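Long-range contacts in ectoine dioxygenase (Sphingopyxis alaskensis RB2256, PDB 4Q5O), which catalyses the iron- and 2-oxoglutarate-dependent hydroxylation of L-ectoine to 5-hydroxyectoine, a compatible solute that protects cells under osmotic stress: residues Glu130-Gln135 / Val270-Ser275; Asp11-Arg16 / Ser153-Trp158; Ile97-Glu102 / Arg137-Pro142. All coordinates share one frame; numbering follows the deposited sequence.

Contacts 1 and 3 belong to one antiparallel sheet and share strand 131-141. Contact 1 joins its first half to strand 264-273, and contact 3 joins its second half to strand 97-101. Their centres lie about 20 Å apart. Contact 2 fastens the N-terminal loop to helix 154-162, its centre about 17 Å from that of contact 1 and about 25 Å from that of contact 3. Along the chain contact 3 is nested inside the loop closed by contact 2, while contact 1 crosses both. Trp158 of contact 2 packs against Val270 and His134 of contact 1. All three contacts hold residues near the bound 5-hydroxyectoine, so distant parts of the chain converge on the active site.

Contact 1: Glu130-Gln135 / Val270-Ser275; sequences EVYIHQ and VYNAVS. With 6CS ((4S,5S)-5-hydroxy-2-methyl-1,4,5,6-tetrahydropyrimidine-4-carboxylic acid), chain E.
Val131-Ile133 pairs antiparallel with Val270-Ala273, the axes of the short strand segments coming within 4.5 Å with 141° between their directions. Tyr132 and Asn272 form a hydrogen-bonded pair. Asn272 N gives a nearly straight bond to Tyr132 O, and the return bond from Tyr132 N to Asn272 O is weak. Val274 N to Glu130 O and His134 N to Val270 O extend the pairing before and after it.

The side chains of Tyr132 and Asn272 lie side by side and point the same way. Asn272 CG stands anti to the backbone N (chi1 -168°), which carries the amide alongside the ring. ND2 of Asn272 thus reaches Tyr132 OH at 3.0 Å and donates to it, the hydroxyl oxygen lying in the amide plane. Asn272 CB is 3.7 Å from Tyr132 CE1. Val274 CG1 reaches Tyr132 CD1 at 3.9 Å.

Ile133 and Tyr271 share the other face of the sheet. Ile133 CD1 sits over the phenol ring in a CH-pi contact, 4.1 Å from the centroid of the Tyr271 ring. Val131 CG2 meets the edge of that ring, 3.5 Å from Tyr271 CD1. Helix 117-127 packs on this side, and Tyr271 OH bonds to Ala114 O.

Trp158 packs on Val270 and His134. Gln135, an ectoine-binding residue, lies next to the bound product. The chemistry is mixed: one face is mostly apolar, while on the other the buried ND2 of Asn272 has both the Tyr132 hydroxyl and Asn276 O as partners.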
loop_
_atom_site.group_PDB
_atom_site.type_symbol
_atom_site.label_atom_id
_atom_site.label_comp_id
_atom_site.label_asym_id
_atom_site.label_seq_id
_atom_site.Cartn_x
_atom_site.Cartn_y
_atom_site.Cartn_z
ATOM N N GLU A 130 25.146 27.256 -1.238
ATOM C CA GLU A 130 24.278 27.528 -2.361
ATOM C C GLU A 130 23.943 26.171 -2.966
ATOM O O GLU A 130 24.723 25.226 -2.827
ATOM C CB GLU A 130 24.953 28.475 -3.370
ATOM C CG GLU A 130 25.207 29.891 -2.832
ATOM C CD GLU A 130 23.923 30.660 -2.534
ATOM O OE1 GLU A 130 22.858 30.330 -3.115
ATOM O OE2 GLU A 130 23.979 31.600 -1.718
ATOM N N VAL A 131 22.780 26.068 -3.607
ATOM C CA VAL A 131 22.316 24.790 -4.139
ATOM C C VAL A 131 22.059 24.885 -5.632
ATOM O O VAL A 131 22.198 25.950 -6.228
ATOM C CB VAL A 131 20.998 24.332 -3.463
ATOM C CG1 VAL A 131 21.164 24.248 -1.961
ATOM C CG2 VAL A 131 19.855 25.282 -3.828
ATOM N N TYR A 132 21.657 23.757 -6.213
ATOM C CA TYR A 132 21.244 23.673 -7.606
ATOM C C TYR A 132 20.525 22.341 -7.806
ATOM O O TYR A 132 20.609 21.447 -6.974
ATOM C CB TYR A 132 22.458 23.769 -8.545
ATOM C CG TYR A 132 23.327 22.535 -8.550
ATOM C CD1 TYR A 132 24.206 22.268 -7.499
ATOM C CD2 TYR A 132 23.270 21.626 -9.601
ATOM C CE1 TYR A 132 25.009 21.122 -7.497
ATOM C CE2 TYR A 132 24.062 20.494 -9.608
ATOM C CZ TYR A 132 24.927 20.243 -8.557
ATOM O OH TYR A 132 25.698 19.103 -8.572
ATOM N N ILE A 133 19.824 22.200 -8.918
ATOM C CA ILE A 133 19.122 20.962 -9.178
ATOM C C ILE A 133 20.053 19.898 -9.755
ATOM O O ILE A 133 20.610 20.063 -10.844
ATOM C CB ILE A 133 17.933 21.177 -10.129
ATOM C CG1 ILE A 133 17.098 22.400 -9.702
ATOM C CG2 ILE A 133 17.103 19.899 -10.251
ATOM C CD1 ILE A 133 16.682 22.427 -8.233
ATOM N N HIS A 134 20.212 18.812 -9.004
ATOM C CA HIS A 134 20.968 17.634 -9.422
ATOM C C HIS A 134 20.133 16.802 -10.388
ATOM O O HIS A 134 20.661 16.163 -11.303
ATOM C CB HIS A 134 21.339 16.794 -8.189
ATOM C CG HIS A 134 21.623 15.358 -8.491
ATOM N ND1 HIS A 134 22.898 14.881 -8.703
ATOM C CD2 HIS A 134 20.800 14.286 -8.598
ATOM C CE1 HIS A 134 22.849 13.579 -8.934
ATOM N NE2 HIS A 134 21.587 13.193 -8.876
ATOM N N GLN A 135 18.820 16.819 -10.159
ATOM C CA GLN A 135 17.834 16.013 -10.891
ATOM C C GLN A 135 16.470 16.553 -10.522
ATOM O O GLN A 135 16.219 16.870 -9.364
ATOM C CB GLN A 135 17.904 14.528 -10.524
ATOM C CG GLN A 135 16.639 13.727 -10.899
ATOM C CD GLN A 135 16.699 12.235 -10.541
ATOM O OE1 GLN A 135 17.763 11.612 -10.562
ATOM N NE2 GLN A 135 15.544 11.658 -10.218
ATOM N N VAL A 270 15.637 17.455 -6.593
ATOM C CA VAL A 270 16.827 17.156 -5.822
ATOM C C VAL A 270 17.780 18.353 -5.738
ATOM O O VAL A 270 18.377 18.759 -6.731
ATOM C CB VAL A 270 17.569 15.973 -6.441
ATOM C CG1 VAL A 270 18.657 15.501 -5.499
ATOM C CG2 VAL A 270 16.595 14.857 -6.770
ATOM N N TYR A 271 17.936 18.910 -4.546
ATOM C CA TYR A 271 18.887 19.994 -4.334
ATOM C C TYR A 271 20.231 19.455 -3.835
ATOM O O TYR A 271 20.298 18.754 -2.828
ATOM C CB TYR A 271 18.337 20.990 -3.319
ATOM C CG TYR A 271 17.113 21.749 -3.771
ATOM C CD1 TYR A 271 17.226 23.029 -4.327
ATOM C CD2 TYR A 271 15.839 21.208 -3.620
ATOM C CE1 TYR A 271 16.108 23.739 -4.733
ATOM C CE2 TYR A 271 14.712 21.913 -4.028
ATOM C CZ TYR A 271 14.856 23.179 -4.581
ATOM O OH TYR A 271 13.754 23.885 -4.979
ATOM N N ASN A 272 21.300 19.791 -4.547
ATOM C CA ASN A 272 22.655 19.453 -4.137
ATOM C C ASN A 272 23.378 20.757 -3.839
ATOM O O ASN A 272 23.168 21.743 -4.531
ATOM C CB ASN A 272 23.356 18.705 -5.268
ATOM C CG ASN A 272 24.652 18.077 -4.839
ATOM O OD1 ASN A 272 24.767 17.569 -3.731
ATOM N ND2 ASN A 272 25.644 18.111 -5.720
ATOM N N ALA A 273 24.187 20.794 -2.788
ATOM C CA ALA A 273 24.978 21.986 -2.509
ATOM C C ALA A 273 26.070 22.094 -3.571
ATOM O O ALA A 273 26.606 21.068 -4.021
ATOM C CB ALA A 273 25.585 21.913 -1.134
ATOM N N VAL A 274 26.386 23.318 -3.992
ATOM C CA VAL A 274 27.392 23.507 -5.041
ATOM C C VAL A 274 28.752 22.954 -4.615
ATOM O O VAL A 274 29.481 22.413 -5.448
ATOM C CB VAL A 274 27.504 24.976 -5.518
ATOM C CG1 VAL A 274 26.345 25.320 -6.437
ATOM C CG2 VAL A 274 27.530 25.920 -4.340
ATOM N N SER A 275 29.061 23.044 -3.316
ATOM C CA SER A 275 30.306 22.497 -2.758
ATOM C C SER A 275 30.461 21.022 -3.072
ATOM O O SER A 275 31.566 20.481 -2.992
ATOM C CB SER A 275 30.354 22.619 -1.226
ATOM O OG SER A 275 29.983 23.894 -0.747
HETATM O O 6CS E . 15.891 4.676 -8.810
HETATM C C 6CS E . 16.467 4.938 -7.705
HETATM O OXT 6CS E . 16.770 3.963 -6.956
HETATM C CA 6CS E . 16.843 6.357 -7.346
HETATM N N 6CS E . 17.161 6.880 -8.632
HETATM C CAI 6CS E . 16.957 8.106 -9.063
HETATM C CAA 6CS E . 17.351 8.371 -10.491
HETATM N NAG 6CS E . 16.387 9.127 -8.243
HETATM C CG2 6CS E . 16.064 8.730 -6.929
HETATM C CB 6CS E . 15.849 7.258 -6.575
HETATM O OG1 6CS E . 16.190 7.171 -5.165
#

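Contact 2: Asp11-Arg16 / Ser153-Trp158; sequences DLYPSR and SDFETW. With FE (Fe (III) ion), chain C; 6CS ((4S,5S)-5-hydroxy-2-methyl-1,4,5,6-tetrahydropyrimidine-4-carboxylic acid), chain E.
Arg16 and Glu156 form the salt bridge that dominates this contact. The guanidinium grips the carboxylate side-on with two nitrogens. Arg16 NE bonds to Glu156 OE2 at 3.0 Å on its syn lone pair, and Arg16 NH2 bonds to Glu156 OE1 at 2.7 Å. The two flat groups are nearly coplanar, 26° apart. Glu156 bends at chi2 (-86°), which swings its carboxylate toward the loop. Arg16 NH1 has a second acidic partner in Glu161.

Ser15 adds a hydrogen bond. Its OG donates to Glu156 OE2 at 2.6 Å from the anti side, somewhat out of the carboxylate plane, giving this oxygen two donors. Ser15 OG is also bonded to Cys199 N. The carboxylate is therefore held against rotation.

The aromatic contact is an offset edge-to-face pair. The edge of Phe155 points to the face of Tyr13, with ring centroids 5.3 Å apart and planes at 87°. Phe155 CZ approaches Tyr13 CD2 at 3.7 Å. Tyr13 OH is bonded to Asp28.

Helix 154-162 turns its other side to the active site. Asp154 binds the iron together with His152 and His253, and Trp158, important for ectoine stabilization, lies beside the product. This is the two-histidine, one-carboxylate facial triad of 2-oxoglutarate-dependent dioxygenases, here with the N-terminal loop fastened behind it.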
loop_
_atom_site.group_PDB
_atom_site.type_symbol
_atom_site.label_atom_id
_atom_site.label_comp_id
_atom_site.label_asym_id
_atom_site.label_seq_id
_atom_site.Cartn_x
_atom_site.Cartn_y
_atom_site.Cartn_z
ATOM N N ASP A 11 37.317 8.065 -1.700
ATOM C CA ASP A 11 36.013 7.441 -1.339
ATOM C C ASP A 11 35.665 7.220 0.154
ATOM O O ASP A 11 36.173 6.290 0.776
ATOM C CB ASP A 11 35.857 6.105 -2.088
ATOM C CG ASP A 11 34.428 5.587 -2.091
ATOM O OD1 ASP A 11 33.504 6.359 -1.784
ATOM O OD2 ASP A 11 34.217 4.404 -2.416
ATOM N N LEU A 12 34.747 8.022 0.701
ATOM C CA LEU A 12 34.281 7.839 2.092
ATOM C C LEU A 12 33.144 6.837 2.222
ATOM O O LEU A 12 32.815 6.403 3.322
ATOM C CB LEU A 12 33.828 9.163 2.727
ATOM C CG LEU A 12 34.862 10.129 3.318
ATOM C CD1 LEU A 12 36.106 10.190 2.455
ATOM C CD2 LEU A 12 34.264 11.532 3.467
ATOM N N TYR A 13 32.536 6.487 1.095
ATOM C CA TYR A 13 31.328 5.671 1.102
ATOM C C TYR A 13 31.387 4.552 0.062
ATOM O O TYR A 13 30.612 4.549 -0.890
ATOM C CB TYR A 13 30.094 6.558 0.877
ATOM C CG TYR A 13 29.864 7.573 1.986
ATOM C CD1 TYR A 13 29.466 7.164 3.261
ATOM C CD2 TYR A 13 30.039 8.939 1.764
ATOM C CE1 TYR A 13 29.256 8.077 4.283
ATOM C CE2 TYR A 13 29.830 9.861 2.786
ATOM C CZ TYR A 13 29.435 9.420 4.042
ATOM O OH TYR A 13 29.220 10.319 5.065
ATOM N N PRO A 14 32.297 3.583 0.254
ATOM C CA PRO A 14 32.444 2.463 -0.685
ATOM C C PRO A 14 31.238 1.521 -0.684
ATOM O O PRO A 14 30.787 1.083 0.375
ATOM C CB PRO A 14 33.681 1.725 -0.160
ATOM C CG PRO A 14 33.718 2.042 1.289
ATOM C CD PRO A 14 33.207 3.456 1.410
ATOM N N SER A 15 30.726 1.211 -1.868
ATOM C CA SER A 15 29.590 0.326 -1.973
ATOM C C SER A 15 29.754 -0.551 -3.213
ATOM O O SER A 15 30.568 -0.238 -4.082
ATOM C CB SER A 15 28.298 1.136 -2.042
ATOM O OG SER A 15 27.171 0.284 -2.005
ATOM N N ARG A 16 28.993 -1.646 -3.277
ATOM C CA ARG A 16 29.052 -2.565 -4.402
ATOM C C ARG A 16 30.482 -3.050 -4.656
ATOM O O ARG A 16 30.939 -3.104 -5.792
ATOM C CB ARG A 16 28.494 -1.900 -5.657
ATOM C CG ARG A 16 27.090 -1.379 -5.494
ATOM C CD ARG A 16 26.598 -0.631 -6.724
ATOM N NE ARG A 16 25.519 0.286 -6.365
ATOM C CZ ARG A 16 24.661 0.831 -7.221
ATOM N NH1 ARG A 16 24.728 0.558 -8.516
ATOM N NH2 ARG A 16 23.718 1.648 -6.772
ATOM N N SER A 153 18.338 3.907 -0.926
ATOM C CA SER A 153 18.854 5.234 -0.618
ATOM C C SER A 153 19.317 5.953 -1.894
ATOM O O SER A 153 20.225 5.471 -2.582
ATOM C CB SER A 153 20.011 5.113 0.361
ATOM O OG SER A 153 20.652 6.357 0.519
ATOM N N ASP A 154 18.675 7.073 -2.230
ATOM C CA ASP A 154 19.081 7.885 -3.386
ATOM C C ASP A 154 20.588 8.073 -3.436
ATOM O O ASP A 154 21.215 7.803 -4.456
ATOM C CB ASP A 154 18.446 9.276 -3.352
ATOM C CG ASP A 154 16.941 9.248 -3.533
ATOM O OD1 ASP A 154 16.381 8.146 -3.726
ATOM O OD2 ASP A 154 16.308 10.323 -3.491
ATOM N N PHE A 155 21.163 8.520 -2.325
ATOM C CA PHE A 155 22.604 8.769 -2.253
ATOM C C PHE A 155 23.465 7.576 -2.624
ATOM O O PHE A 155 24.623 7.742 -2.977
ATOM C CB PHE A 155 23.027 9.253 -0.861
ATOM C CG PHE A 155 24.516 9.439 -0.710
ATOM C CD1 PHE A 155 25.145 10.539 -1.252
ATOM C CD2 PHE A 155 25.280 8.514 -0.033
ATOM C CE1 PHE A 155 26.519 10.723 -1.107
ATOM C CE2 PHE A 155 26.628 8.682 0.098
ATOM C CZ PHE A 155 27.254 9.796 -0.439
ATOM N N GLU A 156 22.938 6.368 -2.515
ATOM C CA GLU A 156 23.807 5.235 -2.768
ATOM C C GLU A 156 24.056 5.113 -4.271
ATOM O O GLU A 156 25.163 4.833 -4.698
ATOM C CB GLU A 156 23.269 3.952 -2.148
ATOM C CG GLU A 156 24.295 2.835 -2.056
ATOM C CD GLU A 156 24.366 2.013 -3.332
ATOM O OE1 GLU A 156 23.365 1.998 -4.095
ATOM O OE2 GLU A 156 25.420 1.379 -3.571
ATOM N N THR A 157 23.027 5.379 -5.063
ATOM C CA THR A 157 23.140 5.339 -6.509
ATOM C C THR A 157 23.821 6.606 -7.028
ATOM O O THR A 157 24.585 6.572 -7.986
ATOM C CB THR A 157 21.755 5.147 -7.145
ATOM O OG1 THR A 157 21.107 4.058 -6.486
ATOM C CG2 THR A 157 21.867 4.830 -8.611
ATOM N N TRP A 158 23.561 7.721 -6.372
ATOM C CA TRP A 158 24.159 8.988 -6.770
ATOM C C TRP A 158 25.667 8.996 -6.492
ATOM O O TRP A 158 26.441 9.649 -7.199
ATOM C CB TRP A 158 23.460 10.136 -6.044
ATOM C CG TRP A 158 22.004 10.335 -6.442
ATOM C CD1 TRP A 158 21.379 9.874 -7.572
ATOM C CD2 TRP A 158 21.007 11.057 -5.704
ATOM N NE1 TRP A 158 20.059 10.268 -7.581
ATOM C CE2 TRP A 158 19.808 10.996 -6.446
ATOM C CE3 TRP A 158 21.014 11.760 -4.491
ATOM C CZ2 TRP A 158 18.629 11.612 -6.015
ATOM C CZ3 TRP A 158 19.843 12.368 -4.066
ATOM C CH2 TRP A 158 18.667 12.286 -4.823
HETATM FE FE FE C . 14.299 7.633 -4.681
HETATM O O 6CS E . 15.891 4.676 -8.810
HETATM C C 6CS E . 16.467 4.938 -7.705
HETATM O OXT 6CS E . 16.770 3.963 -6.956
HETATM C CA 6CS E . 16.843 6.357 -7.346
HETATM N N 6CS E . 17.161 6.880 -8.632
HETATM C CAI 6CS E . 16.957 8.106 -9.063
HETATM C CAA 6CS E . 17.351 8.371 -10.491
HETATM N NAG 6CS E . 16.387 9.127 -8.243
HETATM C CG2 6CS E . 16.064 8.730 -6.929
HETATM C CB 6CS E . 15.849 7.258 -6.575
HETATM O OG1 6CS E . 16.190 7.171 -5.165
#

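Contact 3: Ile97-Glu102 / Arg137-Pro142; sequences IRSIFE and RLNYKP. With AKG (2-oxoglutaric acid), chain D; 6CS ((4S,5S)-5-hydroxy-2-methyl-1,4,5,6-tetrahydropyrimidine-4-carboxylic acid), chain E.
Ile97 CD1 approaches Tyr140 CB loosely, and both residues lean on Leu77 of helix 63-78. Arg98 O accepts from Tyr140 N at 3.1 Å. The Arg98 chain bends at chi2 (-65°), and its NH1 bonds back to Ile97 O. Pro142 CG lies over one guanidinium face, 3.7 Å from Arg98 NH2. Arg98 and Ser99 together form a classic beta bulge opposite Val89 of the edge strand 88-90. Ser99 OG is 2.9 Å from Asn139 OD1, and Asn139 ND2 is held by Asn266.

Ile100 and Leu138 exchange two backbone bonds, and their side chains run alongside each other. Phe101 then carries Arg137 over its face. Arg137 CG makes a CH-pi contact, 4.2 Å from the Phe101 ring centroid. Phe101 CE2 sits over one face of the Arg137 guanidinium, the two planes 49° apart. Oxygen O1 of 2-oxoglutarate stands over the opposite guanidinium face, and Arg137 NH2 is 3.5 Å from NAG of the product. With an alanine here the guanidinium is gone, and Phe101 would probably lose its packing on this face and the 2-oxoglutarate carboxylate a nearby positive charge.

Lys141 NZ donates to 2-oxoglutarate O3 at 3.0 Å. Positive charges from the strand Arg137-Lys141 thus lie near both ends of the dianionic cosubstrate, which probably favours its binding.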
loop_
_atom_site.group_PDB
_atom_site.type_symbol
_atom_site.label_atom_id
_atom_site.label_comp_id
_atom_site.label_asym_id
_atom_site.label_seq_id
_atom_site.Cartn_x
_atom_site.Cartn_y
_atom_site.Cartn_z
ATOM N N ILE A 97 2.625 8.588 -20.624
ATOM C CA ILE A 97 3.790 9.087 -19.915
ATOM C C ILE A 97 3.742 8.660 -18.467
ATOM O O ILE A 97 2.681 8.506 -17.885
ATOM C CB ILE A 97 3.847 10.605 -19.945
ATOM C CG1 ILE A 97 2.424 11.165 -19.969
ATOM C CG2 ILE A 97 4.602 11.072 -21.164
ATOM C CD1 ILE A 97 1.750 11.298 -18.601
ATOM N N ARG A 98 4.903 8.473 -17.879
ATOM C CA ARG A 98 4.949 8.195 -16.469
ATOM C C ARG A 98 5.919 9.171 -15.807
ATOM O O ARG A 98 5.800 9.496 -14.631
ATOM C CB ARG A 98 5.328 6.731 -16.245
ATOM C CG ARG A 98 4.255 5.756 -16.749
ATOM C CD ARG A 98 2.941 5.893 -15.954
ATOM N NE ARG A 98 1.872 5.003 -16.430
ATOM C CZ ARG A 98 0.779 5.412 -17.078
ATOM N NH1 ARG A 98 0.590 6.704 -17.327
ATOM N NH2 ARG A 98 -0.135 4.532 -17.469
ATOM N N SER A 99 6.868 9.668 -16.579
ATOM C CA SER A 99 7.844 10.585 -16.033
ATOM C C SER A 99 8.403 11.497 -17.096
ATOM O O SER A 99 8.467 11.137 -18.271
ATOM C CB SER A 99 8.991 9.813 -15.399
ATOM O OG SER A 99 8.497 9.014 -14.353
ATOM N N ILE A 100 8.788 12.691 -16.671
ATOM C CA ILE A 100 9.562 13.587 -17.505
ATOM C C ILE A 100 10.730 14.065 -16.641
ATOM O O ILE A 100 10.507 14.626 -15.570
ATOM C CB ILE A 100 8.704 14.768 -17.986
ATOM C CG1 ILE A 100 7.422 14.257 -18.648
ATOM C CG2 ILE A 100 9.481 15.634 -18.945
ATOM C CD1 ILE A 100 6.308 15.277 -18.725
ATOM N N PHE A 101 11.967 13.798 -17.067
ATOM C CA PHE A 101 13.139 14.270 -16.325
ATOM C C PHE A 101 13.454 15.696 -16.745
ATOM O O PHE A 101 12.863 16.198 -17.691
ATOM C CB PHE A 101 14.361 13.367 -16.545
ATOM C CG PHE A 101 14.270 12.034 -15.847
ATOM C CD1 PHE A 101 13.903 10.889 -16.541
ATOM C CD2 PHE A 101 14.551 11.925 -14.494
ATOM C CE1 PHE A 101 13.807 9.670 -15.893
ATOM C CE2 PHE A 101 14.466 10.698 -13.845
ATOM C CZ PHE A 101 14.095 9.577 -14.542
ATOM N N GLU A 102 14.375 16.343 -16.042
ATOM C CA GLU A 102 14.782 17.717 -16.357
ATOM C C GLU A 102 13.610 18.666 -16.604
ATOM O O GLU A 102 13.640 19.444 -17.553
ATOM C CB GLU A 102 15.728 17.753 -17.568
ATOM C CG GLU A 102 17.123 17.168 -17.334
ATOM C CD GLU A 102 18.065 18.080 -16.529
ATOM O OE1 GLU A 102 18.329 19.232 -16.967
ATOM O OE2 GLU A 102 18.562 17.628 -15.462
ATOM N N ARG A 137 12.107 15.817 -11.601
ATOM C CA ARG A 137 11.236 14.877 -12.293
ATOM C C ARG A 137 9.797 15.347 -12.132
ATOM O O ARG A 137 9.483 16.043 -11.164
ATOM C CB ARG A 137 11.401 13.475 -11.696
ATOM C CG ARG A 137 11.223 12.351 -12.714
ATOM C CD ARG A 137 11.112 10.961 -12.081
ATOM N NE ARG A 137 12.333 10.538 -11.397
ATOM C CZ ARG A 137 12.707 9.265 -11.260
ATOM N NH1 ARG A 137 11.952 8.292 -11.774
ATOM N NH2 ARG A 137 13.841 8.968 -10.623
ATOM N N LEU A 138 8.932 15.013 -13.089
ATOM C CA LEU A 138 7.483 15.090 -12.867
ATOM C C LEU A 138 6.908 13.694 -13.071
ATOM O O LEU A 138 7.162 13.069 -14.105
ATOM C CB LEU A 138 6.814 16.084 -13.807
ATOM C CG LEU A 138 5.279 16.168 -13.826
ATOM C CD1 LEU A 138 4.704 16.934 -12.638
ATOM C CD2 LEU A 138 4.795 16.792 -15.121
ATOM N N ASN A 139 6.145 13.217 -12.083
ATOM C CA ASN A 139 5.658 11.828 -12.033
ATOM C C ASN A 139 4.155 11.718 -12.039
ATOM O O ASN A 139 3.488 12.290 -11.193
ATOM C CB ASN A 139 6.111 11.144 -10.742
ATOM C CG ASN A 139 7.559 10.781 -10.754
ATOM O OD1 ASN A 139 8.057 10.237 -11.732
ATOM N ND2 ASN A 139 8.256 11.081 -9.665
ATOM N N TYR A 140 3.624 10.957 -12.975
ATOM C CA TYR A 140 2.232 10.555 -12.921
ATOM C C TYR A 140 2.166 9.029 -12.703
ATOM O O TYR A 140 2.576 8.266 -13.571
ATOM C CB TYR A 140 1.497 10.956 -14.212
ATOM C CG TYR A 140 0.036 10.584 -14.177
ATOM C CD1 TYR A 140 -0.888 11.411 -13.563
ATOM C CD2 TYR A 140 -0.415 9.374 -14.719
ATOM C CE1 TYR A 140 -2.218 11.059 -13.494
ATOM C CE2 TYR A 140 -1.755 9.014 -14.665
ATOM C CZ TYR A 140 -2.653 9.863 -14.048
ATOM O OH TYR A 140 -3.995 9.532 -13.983
ATOM N N LYS A 141 1.683 8.581 -11.546
ATOM C CA LYS A 141 1.454 7.148 -11.337
ATOM C C LYS A 141 -0.051 6.861 -11.239
ATOM O O LYS A 141 -0.688 7.182 -10.237
ATOM C CB LYS A 141 2.230 6.619 -10.112
ATOM C CG LYS A 141 3.768 6.811 -10.204
ATOM C CD LYS A 141 4.595 5.876 -9.279
ATOM C CE LYS A 141 4.839 6.433 -7.846
ATOM N NZ LYS A 141 5.906 7.487 -7.706
ATOM N N PRO A 142 -0.622 6.236 -12.282
ATOM C CA PRO A 142 -2.081 6.098 -12.362
ATOM C C PRO A 142 -2.566 5.108 -11.316
ATOM O O PRO A 142 -1.757 4.352 -10.759
ATOM C CB PRO A 142 -2.287 5.510 -13.756
ATOM C CG PRO A 142 -1.069 4.615 -13.937
ATOM C CD PRO A 142 0.071 5.335 -13.232
HETATM C C1 AKG D . 10.920 8.911 -6.926
HETATM O O1 AKG D . 10.410 8.683 -8.064
HETATM O O2 AKG D . 11.457 10.045 -6.715
HETATM C C2 AKG D . 10.895 7.833 -5.829
HETATM O O5 AKG D . 11.915 7.452 -5.278
HETATM C C3 AKG D . 9.590 7.204 -5.389
HETATM C C4 AKG D . 9.585 5.779 -5.877
HETATM C C5 AKG D . 9.504 5.826 -7.391
HETATM O O3 AKG D . 8.372 5.826 -7.948
HETATM O O4 AKG D . 10.556 5.871 -8.095
HETATM O O 6CS E . 15.891 4.676 -8.810
HETATM C C 6CS E . 16.467 4.938 -7.705
HETATM O OXT 6CS E . 16.770 3.963 -6.956
HETATM C CA 6CS E . 16.843 6.357 -7.346
HETATM N N 6CS E . 17.161 6.880 -8.632
HETATM C CAI 6CS E . 16.957 8.106 -9.063
HETATM C CAA 6CS E . 17.351 8.371 -10.491
HETATM N NAG 6CS E . 16.387 9.127 -8.243
HETATM C CG2 6CS E . 16.064 8.730 -6.929
HETATM C CB 6CS E . 15.849 7.258 -6.575
HETATM O OG1 6CS E . 16.190 7.171 -5.165
#